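Local coordinates for protein ADP compounds hydrolase NudE (Escherichia coli, PDB 1VHZ) that hydrolyses ADP-ribose to AMP and ribose 5-phosphate, and also acts on NADH, Ap3A and Ap2A, as a magnesium-dependent homodimeric Nudix hydrolase, at residues F166-A169 and R170-S173. Residues are numbered along the deposited sequence; the frame is centred on the assembly and turned at random.
Sequences FNEA and RNVS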
loop_
_atom_site.group_PDB
_atom_site.type_symbol
_atom_site.label_atom_id
_atom_site.label_comp_id
_atom_site.label_asym_id
_atom_site.label_seq_id
_atom_site.Cartn_x
_atom_site.Cartn_y
_atom_site.Cartn_z
ATOM N N PHE A 166 -11.290 -0.691 7.208
ATOM C CA PHE A 166 -11.065 -1.272 5.920
ATOM C C PHE A 166 -10.138 -0.419 5.054
ATOM O O PHE A 166 -9.480 -0.965 4.179
ATOM C CB PHE A 166 -12.417 -1.402 5.159
ATOM C CG PHE A 166 -12.256 -1.881 3.736
ATOM C CD1 PHE A 166 -12.158 -0.983 2.692
ATOM C CD2 PHE A 166 -12.205 -3.243 3.449
ATOM C CE1 PHE A 166 -12.027 -1.410 1.379
ATOM C CE2 PHE A 166 -12.072 -3.679 2.142
ATOM C CZ PHE A 166 -11.976 -2.758 1.099
ATOM N N ASN A 167 -10.124 0.902 5.256
ATOM C CA ASN A 167 -9.368 1.803 4.399
ATOM C C ASN A 167 -7.861 1.712 4.450
ATOM O O ASN A 167 -7.162 2.584 4.954
ATOM C CB ASN A 167 -9.878 3.250 4.571
ATOM C CG ASN A 167 -11.285 3.371 3.986
ATOM O OD1 ASN A 167 -11.704 2.575 3.145
ATOM N ND2 ASN A 167 -12.066 4.336 4.422
ATOM N N GLU A 168 -7.329 0.641 3.890
ATOM C CA GLU A 168 -5.913 0.310 3.791
ATOM C C GLU A 168 -5.609 0.183 2.299
ATOM O O GLU A 168 -6.423 -0.390 1.565
ATOM C CB GLU A 168 -5.624 -0.942 4.601
ATOM C CG GLU A 168 -4.164 -1.337 4.683
ATOM C CD GLU A 168 -3.700 -2.144 3.487
ATOM O OE1 GLU A 168 -4.561 -2.703 2.771
ATOM O OE2 GLU A 168 -2.480 -2.238 3.268
ATOM N N ALA A 169 -4.479 0.705 1.830
ATOM C CA ALA A 169 -4.168 0.729 0.410
ATOM C C ALA A 169 -4.336 -0.557 -0.363
ATOM O O ALA A 169 -4.769 -0.477 -1.542
ATOM C CB ALA A 169 -2.786 1.328 0.122
ATOM N N ARG A 170 -3.959 -1.696 0.169
ATOM C CA ARG A 170 -4.099 -2.974 -0.540
ATOM C C ARG A 170 -5.563 -3.393 -0.594
ATOM O O ARG A 170 -6.001 -3.864 -1.651
ATOM C CB ARG A 170 -3.225 -4.041 0.124
ATOM C CG ARG A 170 -1.728 -3.710 -0.043
ATOM C CD ARG A 170 -0.859 -4.560 0.903
ATOM N NE ARG A 170 -1.397 -4.575 2.243
ATOM C CZ ARG A 170 -1.042 -5.363 3.241
ATOM N NH1 ARG A 170 -1.641 -5.282 4.433
ATOM N NH2 ARG A 170 -0.092 -6.260 3.059
ATOM N N ASN A 171 -6.311 -3.166 0.502
ATOM C CA ASN A 171 -7.729 -3.485 0.515
ATOM C C ASN A 171 -8.475 -2.626 -0.509
ATOM O O ASN A 171 -9.292 -3.130 -1.286
ATOM C CB ASN A 171 -8.412 -3.233 1.885
ATOM C CG ASN A 171 -8.094 -4.292 2.921
ATOM O OD1 ASN A 171 -7.716 -5.426 2.598
ATOM N ND2 ASN A 171 -8.196 -3.924 4.191
ATOM N N VAL A 172 -8.193 -1.325 -0.490
ATOM C CA VAL A 172 -8.890 -0.404 -1.418
ATOM C C VAL A 172 -8.558 -0.709 -2.863
ATOM O O VAL A 172 -9.437 -0.770 -3.721
ATOM C CB VAL A 172 -8.596 1.047 -1.033
ATOM C CG1 VAL A 172 -9.073 2.044 -2.068
ATOM C CG2 VAL A 172 -9.248 1.374 0.332
ATOM N N SER A 173 -7.269 -0.944 -3.168
ATOM C CA SER A 173 -6.870 -1.307 -4.520
ATOM C C SER A 173 -7.631 -2.562 -4.973
ATOM O O SER A 173 -8.185 -2.587 -6.062
ATOM C CB SER A 173 -5.366 -1.688 -4.553
ATOM O OG SER A 173 -4.579 -0.540 -4.381
#
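Glu168 folds its carboxylate back over the start of the following helix, onto Arg170 and Asn171. With CG anti to the backbone N (chi1 -175°) and the chain bent at chi2, Glu168 OE1 accepts from Asn171 N at 2.9 Å nearly along its own C-O axis and, weakly, from Arg170 N. Glu168 OE2 takes Arg170 NE on its syn side at 2.8 Å, though tilted 29° out of the carboxylate plane, a salt bridge whose carboxylate and guanidinium planes are turned 70° apart; OE2 also accepts from Ala118 N of the second subunit. This is an N-cap: a glutamate is long enough to curl round to those N-H groups, and its negative charge probably suits the positive end of the helix dipole. The capped helix, 169-184, follows the loop after strand 149-153 in the Nudix fold and meets its dimer mate here, Ser173 OG bonding to Ser173 OG of the other subunit. The small hydroxyl of Ser173 also lets OG donate back one turn to Ala169 O at 2.8 Å, and Ser173 N reaches the same oxygen from the opposite face of its carbonyl plane. The amide of Asn171 offers both donor and acceptor: ND2 donates to Phe166 O at 3.2 Å, while OD1 accepts from Lys81 NZ. Asn171 CB makes a CH-pi contact over one face of the Phe166 ring, 3.9 Å from its centroid, and Val172 CG2 approaches Phe166 CE1 obliquely at 4.1 Å.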